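PDB 3VTH: hydrogenase maturation factor from Thermoanaerobacter tengcongensis, which probably transfers the carbamoyl group of carbamoyl phosphate, with ATP, to the C-terminal cysteine of HypE during [NiFe]-hydrogenase maturation. Local coordinates for residues A[34-42]-A[52-60]; A[274-285]-A[368-378]. All coordinates share one frame; numbering follows the deposited sequence.

Contact 1: A[34-42]-A[52-60]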
# COMPACT_ATOMS: atom_id res chain seq x y z
N GLN A 34 0.25 39.59 -0.91
CA GLN A 34 -0.44 40.81 -0.47
C GLN A 34 0.10 41.30 0.88
O GLN A 34 0.29 42.49 1.10
CB GLN A 34 -1.96 40.59 -0.38
CG GLN A 34 -2.59 40.07 -1.66
CD GLN A 34 -3.33 41.13 -2.44
OE1 GLN A 34 -4.33 41.68 -1.96
NE2 GLN A 34 -2.89 41.39 -3.66
N LYS A 35 0.36 40.35 1.77
CA LYS A 35 0.86 40.64 3.12
C LYS A 35 2.18 41.39 3.05
O LYS A 35 2.42 42.31 3.83
CB LYS A 35 1.06 39.33 3.88
CG LYS A 35 1.31 39.48 5.36
CD LYS A 35 1.66 38.13 5.96
CE LYS A 35 2.17 38.26 7.40
NZ LYS A 35 2.68 36.93 7.85
N TYR A 36 3.05 40.97 2.14
CA TYR A 36 4.36 41.59 2.00
C TYR A 36 4.43 42.60 0.85
O TYR A 36 5.51 42.91 0.34
CB TYR A 36 5.44 40.50 1.87
CG TYR A 36 5.52 39.61 3.10
CD1 TYR A 36 5.91 40.14 4.33
CD2 TYR A 36 5.20 38.26 3.03
CE1 TYR A 36 5.97 39.34 5.48
CE2 TYR A 36 5.25 37.44 4.17
CZ TYR A 36 5.64 38.00 5.38
OH TYR A 36 5.71 37.21 6.50
N ASN A 37 3.27 43.10 0.44
CA ASN A 37 3.20 44.14 -0.58
C ASN A 37 4.02 43.83 -1.84
O ASN A 37 4.76 44.68 -2.33
CB ASN A 37 3.60 45.50 0.00
CG ASN A 37 2.67 45.94 1.12
OD1 ASN A 37 1.46 46.05 0.93
ND2 ASN A 37 3.23 46.15 2.31
N LEU A 38 3.87 42.61 -2.34
CA LEU A 38 4.51 42.22 -3.58
C LEU A 38 3.50 42.23 -4.73
O LEU A 38 2.32 41.98 -4.53
CB LEU A 38 5.13 40.82 -3.46
CG LEU A 38 6.13 40.66 -2.30
CD1 LEU A 38 6.62 39.21 -2.21
CD2 LEU A 38 7.31 41.64 -2.42
N LYS A 39 4.00 42.54 -5.92
CA LYS A 39 3.18 42.53 -7.12
C LYS A 39 3.71 41.39 -7.99
O LYS A 39 4.83 40.92 -7.78
CB LYS A 39 3.33 43.89 -7.83
CG LYS A 39 2.66 45.03 -7.06
CD LYS A 39 3.47 46.31 -7.17
CE LYS A 39 2.83 47.48 -6.39
NZ LYS A 39 2.55 47.13 -4.95
N GLY A 40 2.92 40.96 -8.97
CA GLY A 40 3.33 39.82 -9.79
C GLY A 40 2.18 38.87 -10.06
O GLY A 40 1.02 39.28 -10.06
N ILE A 41 2.53 37.60 -10.29
CA ILE A 41 1.58 36.58 -10.70
C ILE A 41 1.94 35.23 -10.10
O ILE A 41 3.11 34.97 -9.76
CB ILE A 41 1.48 36.48 -12.27
CG1 ILE A 41 2.85 36.14 -12.90
CG2 ILE A 41 0.90 37.78 -12.87
CD1 ILE A 41 2.80 35.64 -14.32
N VAL A 42 0.94 34.37 -9.97
CA VAL A 42 1.15 32.97 -9.63
C VAL A 42 0.21 32.12 -10.49
O VAL A 42 -0.92 32.54 -10.79
CB VAL A 42 0.96 32.68 -8.11
CG1 VAL A 42 -0.47 33.00 -7.64
CG2 VAL A 42 1.32 31.20 -7.76
N GLU A 52 6.04 34.84 -9.97
CA GLU A 52 6.84 36.04 -10.24
C GLU A 52 6.44 37.07 -9.19
O GLU A 52 5.25 37.40 -9.07
CB GLU A 52 6.55 36.61 -11.63
CG GLU A 52 7.03 35.75 -12.79
CD GLU A 52 6.83 36.39 -14.17
OE1 GLU A 52 6.63 37.63 -14.25
OE2 GLU A 52 6.88 35.65 -15.18
N VAL A 53 7.41 37.56 -8.42
CA VAL A 53 7.15 38.61 -7.42
C VAL A 53 8.09 39.78 -7.63
O VAL A 53 9.26 39.58 -7.97
CB VAL A 53 7.25 38.10 -5.95
CG1 VAL A 53 6.01 37.28 -5.57
CG2 VAL A 53 8.53 37.27 -5.74
N GLU A 54 7.56 40.99 -7.46
CA GLU A 54 8.32 42.23 -7.53
C GLU A 54 8.01 43.03 -6.28
O GLU A 54 6.84 43.20 -5.93
CB GLU A 54 7.93 43.07 -8.76
CG GLU A 54 7.93 42.27 -10.05
CD GLU A 54 7.76 43.10 -11.30
OE1 GLU A 54 8.22 42.61 -12.36
OE2 GLU A 54 7.19 44.22 -11.26
N GLY A 55 9.06 43.50 -5.62
CA GLY A 55 8.95 44.44 -4.49
C GLY A 55 10.30 44.70 -3.84
O GLY A 55 11.35 44.50 -4.46
N GLU A 56 10.27 45.17 -2.59
CA GLU A 56 11.48 45.34 -1.80
C GLU A 56 12.10 43.99 -1.52
O GLU A 56 11.39 43.00 -1.29
CB GLU A 56 11.19 46.04 -0.47
CG GLU A 56 10.68 47.47 -0.60
CD GLU A 56 11.76 48.48 -0.96
OE1 GLU A 56 11.40 49.61 -1.34
OE2 GLU A 56 12.98 48.17 -0.85
N GLU A 57 13.44 43.94 -1.54
CA GLU A 57 14.19 42.71 -1.30
C GLU A 57 13.78 42.08 0.03
O GLU A 57 13.63 40.86 0.12
CB GLU A 57 15.69 42.99 -1.29
CG GLU A 57 16.55 41.73 -1.12
CD GLU A 57 18.05 42.02 -1.11
OE1 GLU A 57 18.83 41.12 -1.47
OE2 GLU A 57 18.45 43.16 -0.74
N LYS A 58 13.61 42.91 1.06
CA LYS A 58 13.25 42.42 2.39
C LYS A 58 11.89 41.72 2.39
O LYS A 58 11.70 40.72 3.06
CB LYS A 58 13.29 43.56 3.41
CG LYS A 58 14.71 44.02 3.77
CD LYS A 58 14.71 45.11 4.84
CE LYS A 58 16.14 45.51 5.22
NZ LYS A 58 16.21 46.48 6.37
N ASP A 59 10.95 42.26 1.61
CA ASP A 59 9.62 41.67 1.50
C ASP A 59 9.63 40.36 0.71
O ASP A 59 8.96 39.39 1.08
CB ASP A 59 8.65 42.67 0.91
CG ASP A 59 8.31 43.80 1.88
OD1 ASP A 59 8.26 43.56 3.11
OD2 ASP A 59 8.09 44.94 1.40
N ILE A 60 10.43 40.32 -0.36
CA ILE A 60 10.62 39.07 -1.12
C ILE A 60 11.21 37.98 -0.23
O ILE A 60 10.74 36.84 -0.24
CB ILE A 60 11.52 39.27 -2.38
CG1 ILE A 60 10.82 40.16 -3.41
CG2 ILE A 60 11.86 37.90 -3.00
CD1 ILE A 60 11.74 40.72 -4.49
O HOH W 1 7.61 45.34 -1.35

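Contact 2: A[274-285]-A[368-378]. With APC (diphosphomethylphosphonic acid adenosyl ester), chain F; PO4 (phosphate ion), chain L.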
# COMPACT_ATOMS: atom_id res chain seq x y z
N ARG A 274 -1.42 7.85 15.57
CA ARG A 274 -1.01 8.81 14.54
C ARG A 274 -1.37 8.31 13.13
O ARG A 274 -1.84 9.10 12.29
CB ARG A 274 0.49 9.09 14.65
CG ARG A 274 1.03 10.16 13.73
CD ARG A 274 2.58 10.16 13.79
NE ARG A 274 3.20 9.55 12.60
CZ ARG A 274 3.48 8.25 12.43
NH1 ARG A 274 3.20 7.32 13.35
NH2 ARG A 274 4.06 7.87 11.29
N LEU A 275 -1.15 7.02 12.86
CA LEU A 275 -1.48 6.44 11.55
C LEU A 275 -2.99 6.44 11.29
O LEU A 275 -3.43 6.75 10.18
CB LEU A 275 -0.91 5.02 11.42
CG LEU A 275 0.62 4.87 11.42
CD1 LEU A 275 1.01 3.40 11.28
CD2 LEU A 275 1.26 5.70 10.29
N LEU A 276 -3.77 6.09 12.32
CA LEU A 276 -5.24 6.08 12.23
C LEU A 276 -5.83 7.45 11.92
O LEU A 276 -6.72 7.59 11.07
CB LEU A 276 -5.85 5.58 13.54
CG LEU A 276 -5.87 4.07 13.78
CD1 LEU A 276 -6.14 3.77 15.26
CD2 LEU A 276 -6.92 3.43 12.88
N LEU A 277 -5.31 8.46 12.62
CA LEU A 277 -5.81 9.83 12.54
C LEU A 277 -5.29 10.61 11.33
O LEU A 277 -5.86 11.64 10.98
CB LEU A 277 -5.50 10.60 13.83
CG LEU A 277 -6.32 10.21 15.08
CD1 LEU A 277 -5.64 10.77 16.33
CD2 LEU A 277 -7.78 10.70 15.02
N SER A 278 -4.21 10.15 10.71
CA SER A 278 -3.68 10.82 9.51
C SER A 278 -4.79 11.09 8.50
O SER A 278 -5.68 10.27 8.34
CB SER A 278 -2.63 9.94 8.84
OG SER A 278 -2.12 10.55 7.65
N GLN A 279 -4.72 12.22 7.80
CA GLN A 279 -5.64 12.43 6.67
C GLN A 279 -5.48 11.36 5.58
O GLN A 279 -6.37 11.17 4.76
CB GLN A 279 -5.48 13.81 6.05
CG GLN A 279 -6.21 14.93 6.79
CD GLN A 279 -6.02 16.25 6.07
OE1 GLN A 279 -4.98 16.88 6.20
NE2 GLN A 279 -7.00 16.64 5.27
N ARG A 280 -4.37 10.64 5.58
CA ARG A 280 -4.24 9.54 4.61
C ARG A 280 -5.33 8.48 4.89
O ARG A 280 -5.77 7.77 3.97
CB ARG A 280 -2.83 8.96 4.61
CG ARG A 280 -1.71 9.97 4.30
CD ARG A 280 -0.34 9.26 4.21
NE ARG A 280 0.79 10.18 4.03
CZ ARG A 280 1.23 10.61 2.85
NH1 ARG A 280 0.63 10.22 1.73
NH2 ARG A 280 2.29 11.44 2.79
N ARG A 281 -5.76 8.39 6.15
CA ARG A 281 -6.81 7.46 6.60
C ARG A 281 -6.69 6.05 6.02
O ARG A 281 -7.53 5.65 5.22
CB ARG A 281 -8.22 8.05 6.29
CG ARG A 281 -8.57 9.33 7.08
CD ARG A 281 -8.82 9.01 8.54
NE ARG A 281 -8.46 10.09 9.47
CZ ARG A 281 -9.27 10.61 10.39
NH1 ARG A 281 -10.52 10.18 10.52
NH2 ARG A 281 -8.82 11.56 11.21
N PRO A 282 -5.65 5.30 6.44
CA PRO A 282 -5.59 3.90 6.05
C PRO A 282 -6.33 3.00 7.05
O PRO A 282 -6.67 3.43 8.17
CB PRO A 282 -4.10 3.58 6.16
CG PRO A 282 -3.67 4.37 7.35
CD PRO A 282 -4.43 5.69 7.19
N ILE A 283 -6.53 1.75 6.64
CA ILE A 283 -6.79 0.64 7.56
C ILE A 283 -5.46 0.40 8.32
O ILE A 283 -4.41 0.35 7.71
CB ILE A 283 -7.13 -0.64 6.76
CG1 ILE A 283 -8.48 -0.46 6.01
CG2 ILE A 283 -7.13 -1.90 7.67
CD1 ILE A 283 -8.64 -1.38 4.80
N VAL A 284 -5.51 0.31 9.66
CA VAL A 284 -4.31 0.04 10.43
C VAL A 284 -4.50 -1.30 11.13
O VAL A 284 -5.53 -1.52 11.76
CB VAL A 284 -4.04 1.15 11.49
CG1 VAL A 284 -2.76 0.86 12.31
CG2 VAL A 284 -3.97 2.55 10.84
N LEU A 285 -3.49 -2.17 11.04
CA LEU A 285 -3.55 -3.46 11.71
C LEU A 285 -3.15 -3.30 13.16
O LEU A 285 -2.05 -2.84 13.48
CB LEU A 285 -2.65 -4.50 11.01
CG LEU A 285 -2.93 -4.70 9.51
CD1 LEU A 285 -2.04 -5.77 8.97
CD2 LEU A 285 -4.42 -5.02 9.23
N ASP A 368 -8.58 0.98 -0.44
CA ASP A 368 -8.07 1.44 0.85
C ASP A 368 -6.65 0.93 1.07
O ASP A 368 -6.32 -0.19 0.66
CB ASP A 368 -8.96 0.94 2.00
CG ASP A 368 -10.39 1.45 1.90
OD1 ASP A 368 -10.62 2.51 1.26
OD2 ASP A 368 -11.29 0.77 2.46
N SER A 369 -5.82 1.75 1.70
CA SER A 369 -4.48 1.33 2.11
C SER A 369 -4.59 0.49 3.38
O SER A 369 -5.56 0.61 4.13
CB SER A 369 -3.59 2.54 2.39
OG SER A 369 -3.28 3.20 1.18
N VAL A 370 -3.61 -0.39 3.59
CA VAL A 370 -3.50 -1.19 4.80
C VAL A 370 -2.10 -0.98 5.33
O VAL A 370 -1.12 -1.19 4.63
CB VAL A 370 -3.76 -2.70 4.54
CG1 VAL A 370 -3.65 -3.51 5.84
CG2 VAL A 370 -5.15 -2.91 3.88
N THR A 371 -2.00 -0.56 6.59
CA THR A 371 -0.69 -0.23 7.15
C THR A 371 -0.57 -0.68 8.61
O THR A 371 -1.50 -1.29 9.15
CB THR A 371 -0.36 1.26 6.99
OG1 THR A 371 1.05 1.45 7.14
CG2 THR A 371 -1.13 2.10 8.03
N SER A 372 0.57 -0.42 9.22
CA SER A 372 0.84 -0.88 10.58
C SER A 372 2.05 -0.12 11.09
O SER A 372 2.73 0.56 10.32
CB SER A 372 1.18 -2.38 10.57
OG SER A 372 2.43 -2.63 9.90
N PHE A 373 2.34 -0.27 12.38
CA PHE A 373 3.55 0.30 12.94
C PHE A 373 4.26 -0.80 13.67
O PHE A 373 3.67 -1.45 14.54
CB PHE A 373 3.25 1.48 13.88
CG PHE A 373 4.46 2.32 14.19
CD1 PHE A 373 4.78 3.42 13.39
CD2 PHE A 373 5.30 2.00 15.26
CE1 PHE A 373 5.92 4.21 13.67
CE2 PHE A 373 6.44 2.77 15.55
CZ PHE A 373 6.75 3.88 14.74
N ASN A 374 5.51 -1.04 13.33
CA ASN A 374 6.27 -2.11 13.98
C ASN A 374 7.76 -1.85 13.89
O ASN A 374 8.24 -1.36 12.88
CB ASN A 374 5.91 -3.47 13.36
CG ASN A 374 6.54 -4.63 14.08
OD1 ASN A 374 6.54 -4.70 15.32
ND2 ASN A 374 7.10 -5.58 13.30
N ALA A 375 8.46 -2.19 14.97
CA ALA A 375 9.91 -2.06 15.08
C ALA A 375 10.36 -0.67 14.67
O ALA A 375 11.23 -0.51 13.81
CB ALA A 375 10.61 -3.15 14.25
N GLY A 376 9.72 0.34 15.26
CA GLY A 376 10.16 1.74 15.13
C GLY A 376 9.80 2.48 13.85
O GLY A 376 10.31 3.57 13.62
N ALA A 377 8.92 1.91 13.02
CA ALA A 377 8.51 2.60 11.80
C ALA A 377 7.19 2.07 11.29
O ALA A 377 6.76 0.97 11.68
CB ALA A 377 9.59 2.48 10.70
N GLU A 378 6.55 2.86 10.44
CA GLU A 378 5.38 2.40 9.70
C GLU A 378 5.82 1.27 8.76
O GLU A 378 6.89 1.33 8.14
CB GLU A 378 4.76 3.55 8.89
CG GLU A 378 3.67 3.07 7.93
CD GLU A 378 2.84 4.20 7.33
OE1 GLU A 378 3.35 5.34 7.19
OE2 GLU A 378 1.69 3.93 6.96
PG APC F . -11.20 -9.39 -2.76
O1G APC F . -11.83 -8.03 -2.71
O2G APC F . -11.92 -10.39 -1.89
O3G APC F . -10.93 -9.91 -4.15
PB APC F . -9.16 -8.27 -1.06
O1B APC F . -9.05 -6.95 -1.76
O2B APC F . -7.85 -8.84 -0.55
O3B APC F . -9.71 -9.33 -2.13
PA APC F . -10.83 -6.56 1.00
O1A APC F . -11.74 -6.82 2.17
O2A APC F . -11.35 -5.61 -0.02
C3A APC F . -10.40 -8.20 0.28
O5' APC F . -9.43 -5.92 1.48
C5' APC F . -9.05 -5.79 2.85
C4' APC F . -7.58 -6.19 2.98
O4' APC F . -7.20 -5.93 4.33
C3' APC F . -7.41 -7.70 2.74
O3' APC F . -6.23 -7.99 1.97
C2' APC F . -7.23 -8.26 4.14
O2' APC F . -6.52 -9.51 4.14
C1' APC F . -6.57 -7.09 4.87
N9 APC F . -6.88 -7.26 6.28
C8 APC F . -8.06 -7.03 6.92
N7 APC F . -7.95 -7.36 8.23
C5 APC F . -6.70 -7.83 8.43
C6 APC F . -5.92 -8.36 9.57
N6 APC F . -6.47 -8.46 10.79
N1 APC F . -4.64 -8.74 9.34
C2 APC F . -4.07 -8.63 8.12
N3 APC F . -4.70 -8.17 7.03
C4 APC F . -5.99 -7.76 7.14
P PO4 L . 3.29 11.56 6.45
O1 PO4 L . 1.79 11.41 6.31
O2 PO4 L . 3.89 10.23 6.88
O3 PO4 L . 3.94 11.95 5.15
O4 PO4 L . 3.57 12.60 7.51
O HOH W 2 -6.43 4.40 2.79
O HOH W 3 0.37 -1.67 13.96

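Contact 1: A[34-42]-A[52-60]
Leu-38 meets segment 52-60 with both of its methyl groups. CD1 lies against CG1 of Val-53 at 3.9 Å. CD2 reaches the other way, to CB of Asp-59 at 3.7 Å, and also touches CA of Gly-55 and CG1 of Ile-60. With CG beside the backbone N (chi1 -55°) and the chain extended at chi2, one branch goes to the strand and the other to the turn and first turn of the helix. A side chain at Gly-55 would run into CD2 of Leu-38.

Ile-41 and Glu-52 lie side by side and point the same way. CG1 of Ile-41 packs on CB of Glu-52 at 3.9 Å, while CD1 runs on beside the carboxylate carbon. The carboxylate of Glu-52 turns to Lys-88, Tyr-50 and Tyr-90. Gly-40, opposite Val-53, brings CA to 3.2 Å from O of Glu-52; a CB there would run into that oxygen.

The backbones pair through four hydrogen bonds. The one from N of Lys-39 to O of Glu-54 is nearly straight, at 174°. One water accepts from N of Glu-56 and donates to O of Asn-37 and to OD2 of Asp-59. It ties the Schellman end of helix 25-35, with Asn-37 at C-prime, to the start of helix 57-69.

This is the antiparallel hairpin 39-45/48-55 with its flanking helices, part of the ferredoxin-like alpha/beta sandwich of the acylphosphatase domain.

Contact 2: A[274-285]-A[368-378]
Leu-285 and Val-370 are brought together by their first torsions. Leu-285 keeps CG beside its backbone N (chi1 -55°), while Val-370 sets CG1 opposite its own N (chi1 -179°). CD2 of Leu-285 then rests 3.8 Å from CG1 of Val-370. The same side of the sheet receives the nucleotide analogue: CD1 of Leu-285 lies 3.6 Å from adenine C2, and CG2 of Val-370 approaches the ribose O4'. Ile-283 extends this apolar surface, its CD1 reaching CG2 of Val-370 and CB of Asp-368.

On the other face, CG2 of Thr-371 presses on CG of Pro-282 at 3.5 Å, a tight fit, and lies alongside Val-284. The hydroxyl of Thr-371 donates to the anti lone pair of OE2 of Glu-378 at 2.6 Å. CD2 of Leu-275 packs against that carboxylate, and its CD1 comes in at the edge of the Phe-373 ring.

Three backbone hydrogen bonds join the strands in parallel. Those to O of Ile-283 and O of Thr-371 have C=O...N angles of 163°.

Along the edge of its guanidinium Arg-280 takes a phosphate ion, probably from the crystallisation liquor, with two bonds: NE to O1 at 2.8 Å and NH2 to O3 at 2.9 Å. Its NH1 and NH2 also bind Gly-386 and Gln-390. A leucine here would probably leave the phosphate without this two-pronged grip and those two residues without their donor.

Strand 283-287 lies between 303-307 and 370-374 in the mixed sheet of the YrdC-like domain. Helix 270-277 sends Leu-275 onto the Thr-371 side. The turn beyond Phe-373 meets helix 707-719.

Both contacts combine strand pairing with helix packing, but in different domains and with no element in common. Their nearest atoms are about 21 Å apart. The centre of contact 1 lies about 41 Å from the centre of the chain, and the contact is partly buried. It is a local hairpin, antiparallel, with its segments close in sequence. The centre of contact 2 lies about 10 Å from the centre of the chain, and the contact is largely buried. Its parallel strands are brought together from distant parts of the sequence. Contact 1 mixes a small apolar core with glutamates and a bridging water. Contact 2 is more apolar on its nucleotide side and has a phosphate-binding arginine at one end.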